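Local coordinates for protein chitinase A (Cycas revoluta, PDB 4R5E) that probably hydrolyses the beta-1,4 linkages of chitin, as a plant class V chitinase of glycoside hydrolase family 18, at residues 34-39 with 73-78; 81-86 with 117-122. All coordinates share one frame; numbering follows the deposited sequence.

Interaction 1 of 2, residues 34-39 with 73-78; sequences AFAELN and ISIGGG. With AMI (allosamizoline), chain E.
Two backbone hydrogen bonds tie Ala36 to strand 70-77. Ala36 N donates to Ser74 O at 2.8 Å, and Gly76 N gives the straighter bond (165°) to Ala36 O at 3.0 Å. Between them Ala36 pairs in parallel with Ile75. These are neighbouring strands of the TIM barrel of family 18, and 30-36, 52-63 and 70-77 form one of its beta-alpha-beta units. The aromatic contacts lie at Phe35, which follows a cis peptide bond. With CG beside the backbone N (chi1 -64°), its ring lies over Gly77, whose CA is 3.7 Å from the ring centroid in a CH-pi contact. Gly76 O lies over the same face, 3.2 Å from Phe35 CG. The CB of Ala34 sits against the opposite face. Ser74 OG approaches the ring edge, 3.4 Å from Phe35 CE1, and is itself hydrogen-bonded to Asp116. Phe35 CZ is 4.0 Å from allosamizoline N2. With an alanine here, Gly77 CA would probably lose its aromatic cover and a gap would open beside allosamizoline N2. The apolar contacts lie elsewhere: Leu38 CD1 meets Ile75 CG2 at 3.6 Å, and Ala36 CB touches Ile73 CD1. Gly78 N donates to allosamizoline O3 at 3.0 Å.

Interaction 2 of 2, residues 81-86 with 117-122; sequences EVRDNF and LDYEYP. With AMI (allosamizoline), chain E.
Phe86 and Tyr119 join helix 80-90 to strand 114-119 in an offset aromatic stack. The strand belongs to the family 18 TIM barrel. With Asp116 on the same strand, Asp118 and Glu120 give the DxDxE part of the family 18 signature. Segments 81-86 and 117-119 run at 105° to each other. Phe86 can be followed outward. Its CB lies over the centre of the Tyr119 ring, 3.5 Å from the centroid, as a CH-pi contact. Its CG is above Tyr119 CG and CD1. CD2 meets Tyr119 CB at 3.6 Å, and CE2 reaches Asp118 O at the same distance. CZ ends near Tyr119 CB, which lies over the face of the Phe86 ring, toward its rim. The side chains overlap head to tail, CB of each over the ring of the other, with planes 21° apart. Tyr119 has CG anti to the backbone N (chi1 176°), which lays its ring alongside Phe86. On its other face are Tyr121 C and Pro122 N, and Phe131 meets it edge-to-face. Arg83 CG comes in at the Tyr119 edge, 3.8 Å from CE1. The guanidinium turns back to Asp84 in a salt bridge. On the strand side, Asp118 and Glu120 reach toward the ligand, as expected for the acids of the DxDxE core, the glutamate being the likely general acid. Asp118 OD2 lies 2.7 Å from allosamizoline N2, and Glu120 OE2 lies 3.2 Å from its C2.

Interactions 1 and 2 are neighbours in the barrel, with centres about 9 Å apart. Strand 70-77 serves the first and runs on into helix 80-90, which serves the second. The strands are stitched by two probable hydrogen bonds: Asp118 N to Ile75 O at 2.9 Å and Gly77 N to Asp118 O at 3.1 Å. Packing adds Val82 CG1 on Gly77 O, and Phe86 touches Leu38. Phe35 CE1 is 3.3 Å from Asp118 OD2, so the aromatic of interaction 1 flanks an acid of interaction 2. Both contacts border the allosamizoline pocket, which Tyr192 and Asp193 complete with further hydrogen bonds. Phe35 and Gly78 also touch a bound 2-acetamido-2-deoxy-beta-D-allopyranose.

Interaction 1 of 2, residues 34-39 with 73-78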
loop_
_atom_site.group_PDB
_atom_site.type_symbol
_atom_site.label_atom_id
_atom_site.label_comp_id
_atom_site.label_asym_id
_atom_site.label_seq_id
_atom_site.Cartn_x
_atom_site.Cartn_y
_atom_site.Cartn_z
ATOM N N ALA A 34 -5.462 6.301 6.195
ATOM C CA ALA A 34 -4.242 6.914 5.661
ATOM C C ALA A 34 -4.479 8.414 5.479
ATOM O O ALA A 34 -5.326 8.776 4.670
ATOM C CB ALA A 34 -3.899 6.270 4.331
ATOM N N PHE A 35 -3.761 9.312 6.166
ATOM C CA PHE A 35 -2.601 9.052 7.030
ATOM C C PHE A 35 -2.604 9.991 8.224
ATOM O O PHE A 35 -3.048 11.137 8.123
ATOM C CB PHE A 35 -1.300 9.345 6.283
ATOM C CG PHE A 35 -1.047 8.458 5.111
ATOM C CD1 PHE A 35 -0.498 7.198 5.288
ATOM C CD2 PHE A 35 -1.325 8.892 3.825
ATOM C CE1 PHE A 35 -0.249 6.372 4.205
ATOM C CE2 PHE A 35 -1.074 8.074 2.739
ATOM C CZ PHE A 35 -0.544 6.810 2.925
ATOM N N ALA A 36 -2.068 9.522 9.344
ATOM C CA ALA A 36 -1.640 10.425 10.403
ATOM C C ALA A 36 -0.335 11.086 9.952
ATOM O O ALA A 36 0.445 10.506 9.180
ATOM C CB ALA A 36 -1.434 9.668 11.704
ATOM N N GLU A 37 -0.108 12.308 10.424
ATOM C CA GLU A 37 1.082 13.071 10.025
ATOM C C GLU A 37 2.143 13.013 11.118
ATOM O O GLU A 37 1.829 12.851 12.300
ATOM C CB GLU A 37 0.719 14.517 9.645
ATOM C CG GLU A 37 0.092 15.352 10.748
ATOM C CD GLU A 37 -0.333 16.743 10.290
ATOM O OE1 GLU A 37 -0.172 17.687 11.076
ATOM O OE2 GLU A 37 -0.840 16.894 9.161
ATOM N N LEU A 38 3.402 13.120 10.709
ATOM C CA LEU A 38 4.531 13.062 11.644
ATOM C C LEU A 38 4.613 14.309 12.524
ATOM O O LEU A 38 5.047 14.221 13.668
ATOM C CB LEU A 38 5.852 12.855 10.892
ATOM C CG LEU A 38 6.174 11.415 10.480
ATOM C CD1 LEU A 38 5.174 10.892 9.466
ATOM C CD2 LEU A 38 7.591 11.345 9.934
ATOM N N ASN A 39 4.197 15.459 11.992
ATOM C CA ASN A 39 4.144 16.715 12.754
ATOM C C ASN A 39 5.512 17.140 13.314
ATOM O O ASN A 39 5.678 17.353 14.514
ATOM C CB ASN A 39 3.084 16.611 13.860
ATOM C CG ASN A 39 2.853 17.921 14.590
ATOM O OD1 ASN A 39 3.047 19.004 14.039
ATOM N ND2 ASN A 39 2.422 17.821 15.843
ATOM N N ILE A 73 -4.122 2.683 11.881
ATOM C CA ILE A 73 -3.842 4.017 11.376
ATOM C C ILE A 73 -2.405 4.067 10.864
ATOM O O ILE A 73 -1.464 3.673 11.565
ATOM C CB ILE A 73 -4.166 5.121 12.419
ATOM C CG1 ILE A 73 -3.929 6.516 11.822
ATOM C CG2 ILE A 73 -3.389 4.936 13.717
ATOM C CD1 ILE A 73 -4.751 7.619 12.453
ATOM N N SER A 74 -2.256 4.514 9.621
ATOM C CA SER A 74 -0.973 4.568 8.946
ATOM C C SER A 74 -0.372 5.960 9.092
ATOM O O SER A 74 -1.046 6.966 8.882
ATOM C CB SER A 74 -1.138 4.224 7.465
ATOM O OG SER A 74 0.106 4.188 6.802
ATOM N N ILE A 75 0.900 5.995 9.455
ATOM C CA ILE A 75 1.619 7.228 9.684
ATOM C C ILE A 75 2.593 7.475 8.533
ATOM O O ILE A 75 3.433 6.633 8.221
ATOM C CB ILE A 75 2.392 7.159 11.019
ATOM C CG1 ILE A 75 1.428 6.920 12.185
ATOM C CG2 ILE A 75 3.206 8.429 11.232
ATOM C CD1 ILE A 75 2.094 6.387 13.442
ATOM N N GLY A 76 2.472 8.637 7.905
ATOM C CA GLY A 76 3.396 9.034 6.853
ATOM C C GLY A 76 2.724 9.158 5.502
ATOM O O GLY A 76 1.812 9.963 5.330
ATOM N N GLY A 77 3.180 8.357 4.544
ATOM C CA GLY A 77 2.740 8.468 3.160
ATOM C C GLY A 77 3.927 8.440 2.218
ATOM O O GLY A 77 5.077 8.499 2.646
ATOM N N GLY A 78 3.650 8.371 0.922
ATOM C CA GLY A 78 4.701 8.176 -0.072
ATOM C C GLY A 78 5.473 9.412 -0.493
ATOM O O GLY A 78 6.452 9.291 -1.228
HETATM C C1 AMI E . 1.454 4.152 -1.925
HETATM C C2 AMI E . 1.718 5.199 -0.846
HETATM C C3 AMI E . 0.722 6.326 -1.081
HETATM C C4 AMI E . 0.493 6.254 -2.598
HETATM C C5 AMI E . 0.417 4.752 -2.860
HETATM C C6 AMI E . 0.542 4.270 -4.308
HETATM C C7 AMI E . 1.009 3.298 0.118
HETATM C C8 AMI E . 0.763 2.563 2.429
HETATM C C9 AMI E . 0.193 1.050 0.569
HETATM N N2 AMI E . 1.427 4.460 0.379
HETATM N N7 AMI E . 0.672 2.365 0.988
HETATM O O3 AMI E . 1.225 7.582 -0.607
HETATM O O4 AMI E . -0.699 6.924 -3.011
HETATM O O6 AMI E . 1.775 4.674 -4.896
HETATM O O7 AMI E . 0.891 3.018 -1.283
#

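Interaction 2 of 2, residues 81-86 with 117-122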
loop_
_atom_site.group_PDB
_atom_site.type_symbol
_atom_site.label_atom_id
_atom_site.label_comp_id
_atom_site.label_asym_id
_atom_site.label_seq_id
_atom_site.Cartn_x
_atom_site.Cartn_y
_atom_site.Cartn_z
ATOM N N GLU A 81 8.227 14.879 1.368
ATOM C CA GLU A 81 8.164 15.585 2.651
ATOM C C GLU A 81 8.075 14.593 3.818
ATOM O O GLU A 81 8.705 14.790 4.859
ATOM C CB GLU A 81 6.988 16.542 2.687
ATOM N N VAL A 82 7.305 13.521 3.637
ATOM C CA VAL A 82 7.230 12.464 4.650
ATOM C C VAL A 82 8.590 11.788 4.819
ATOM O O VAL A 82 9.059 11.592 5.940
ATOM C CB VAL A 82 6.148 11.413 4.311
ATOM C CG1 VAL A 82 6.261 10.197 5.224
ATOM C CG2 VAL A 82 4.763 12.034 4.434
ATOM N N ARG A 83 9.227 11.441 3.706
ATOM C CA ARG A 83 10.542 10.810 3.761
ATOM C C ARG A 83 11.540 11.703 4.517
ATOM O O ARG A 83 12.288 11.226 5.371
ATOM C CB ARG A 83 11.052 10.515 2.352
ATOM C CG ARG A 83 12.349 9.719 2.319
ATOM C CD ARG A 83 13.112 9.960 1.033
ATOM N NE ARG A 83 13.287 11.391 0.789
ATOM C CZ ARG A 83 13.455 11.944 -0.412
ATOM N NH1 ARG A 83 13.480 11.199 -1.513
ATOM N NH2 ARG A 83 13.588 13.261 -0.513
ATOM N N ASP A 84 11.538 12.996 4.200
ATOM C CA ASP A 84 12.431 13.960 4.854
ATOM C C ASP A 84 12.182 14.010 6.354
ATOM O O ASP A 84 13.125 14.051 7.148
ATOM C CB ASP A 84 12.228 15.370 4.287
ATOM C CG ASP A 84 12.604 15.485 2.819
ATOM O OD1 ASP A 84 13.245 14.572 2.262
ATOM O OD2 ASP A 84 12.238 16.516 2.224
ATOM N N ASN A 85 10.907 14.025 6.736
ATOM C CA ASN A 85 10.530 14.023 8.145
ATOM C C ASN A 85 10.923 12.750 8.900
ATOM O O ASN A 85 11.381 12.838 10.039
ATOM C CB ASN A 85 9.036 14.296 8.301
ATOM C CG ASN A 85 8.692 15.752 8.093
ATOM O OD1 ASN A 85 9.555 16.626 8.187
ATOM N ND2 ASN A 85 7.422 16.023 7.814
ATOM N N PHE A 86 10.750 11.582 8.284
ATOM C CA PHE A 86 11.228 10.335 8.895
ATOM C C PHE A 86 12.739 10.374 9.092
ATOM O O PHE A 86 13.244 9.947 10.132
ATOM C CB PHE A 86 10.844 9.092 8.076
ATOM C CG PHE A 86 9.540 8.458 8.482
ATOM C CD1 PHE A 86 9.406 7.842 9.724
ATOM C CD2 PHE A 86 8.452 8.444 7.615
ATOM C CE1 PHE A 86 8.217 7.241 10.095
ATOM C CE2 PHE A 86 7.258 7.840 7.985
ATOM C CZ PHE A 86 7.142 7.239 9.223
ATOM N N LEU A 117 3.534 2.123 9.593
ATOM C CA LEU A 117 4.507 3.119 9.156
ATOM C C LEU A 117 4.638 3.063 7.644
ATOM O O LEU A 117 4.939 2.006 7.089
ATOM C CB LEU A 117 5.869 2.835 9.780
ATOM C CG LEU A 117 5.885 2.743 11.306
ATOM C CD1 LEU A 117 7.280 2.358 11.766
ATOM C CD2 LEU A 117 5.418 4.029 11.976
ATOM N N ASP A 118 4.397 4.195 6.985
ATOM C CA ASP A 118 4.610 4.310 5.545
ATOM C C ASP A 118 5.747 5.291 5.263
ATOM O O ASP A 118 5.535 6.499 5.134
ATOM C CB ASP A 118 3.310 4.724 4.849
ATOM C CG ASP A 118 3.432 4.750 3.330
ATOM O OD1 ASP A 118 4.420 4.213 2.781
ATOM O OD2 ASP A 118 2.527 5.333 2.690
ATOM N N TYR A 119 6.949 4.726 5.165
ATOM C CA TYR A 119 8.199 5.452 5.003
ATOM C C TYR A 119 8.854 4.945 3.722
ATOM O O TYR A 119 9.316 3.806 3.663
ATOM C CB TYR A 119 9.098 5.185 6.215
ATOM C CG TYR A 119 10.496 5.779 6.183
ATOM C CD1 TYR A 119 10.832 6.828 5.329
ATOM C CD2 TYR A 119 11.476 5.310 7.055
ATOM C CE1 TYR A 119 12.109 7.367 5.330
ATOM C CE2 TYR A 119 12.749 5.843 7.068
ATOM C CZ TYR A 119 13.066 6.868 6.200
ATOM O OH TYR A 119 14.332 7.405 6.207
ATOM N N GLU A 120 8.877 5.794 2.700
ATOM C CA GLU A 120 9.338 5.400 1.369
ATOM C C GLU A 120 10.543 6.252 0.952
ATOM O O GLU A 120 10.363 7.317 0.363
ATOM C CB GLU A 120 8.176 5.533 0.376
ATOM C CG GLU A 120 6.946 4.744 0.811
ATOM C CD GLU A 120 5.774 4.828 -0.150
ATOM O OE1 GLU A 120 6.000 5.087 -1.353
ATOM O OE2 GLU A 120 4.625 4.621 0.295
ATOM N N TYR A 121 11.778 5.829 1.247
ATOM C CA TYR A 121 12.133 4.540 1.857
ATOM C C TYR A 121 13.284 4.724 2.820
ATOM O O TYR A 121 14.000 5.726 2.742
ATOM C CB TYR A 121 12.579 3.550 0.779
ATOM C CG TYR A 121 11.576 3.405 -0.314
ATOM C CD1 TYR A 121 10.528 2.502 -0.205
ATOM C CD2 TYR A 121 11.650 4.205 -1.445
ATOM C CE1 TYR A 121 9.582 2.385 -1.207
ATOM C CE2 TYR A 121 10.717 4.093 -2.450
ATOM C CZ TYR A 121 9.690 3.187 -2.326
ATOM O OH TYR A 121 8.776 3.096 -3.343
ATOM N N PRO A 122 13.488 3.748 3.721
ATOM C CA PRO A 122 14.617 3.781 4.649
ATOM C C PRO A 122 15.935 3.411 3.968
ATOM O O PRO A 122 16.508 2.354 4.228
ATOM C CB PRO A 122 14.219 2.756 5.716
ATOM C CG PRO A 122 13.355 1.788 4.977
ATOM C CD PRO A 122 12.565 2.643 4.031
HETATM C C1 AMI E . 1.454 4.152 -1.925
HETATM C C2 AMI E . 1.718 5.199 -0.846
HETATM C C3 AMI E . 0.722 6.326 -1.081
HETATM C C4 AMI E . 0.493 6.254 -2.598
HETATM C C5 AMI E . 0.417 4.752 -2.860
HETATM C C6 AMI E . 0.542 4.270 -4.308
HETATM C C7 AMI E . 1.009 3.298 0.118
HETATM C C8 AMI E . 0.763 2.563 2.429
HETATM C C9 AMI E . 0.193 1.050 0.569
HETATM N N2 AMI E . 1.427 4.460 0.379
HETATM N N7 AMI E . 0.672 2.365 0.988
HETATM O O3 AMI E . 1.225 7.582 -0.607
HETATM O O4 AMI E . -0.699 6.924 -3.011
HETATM O O6 AMI E . 1.775 4.674 -4.896
HETATM O O7 AMI E . 0.891 3.018 -1.283
#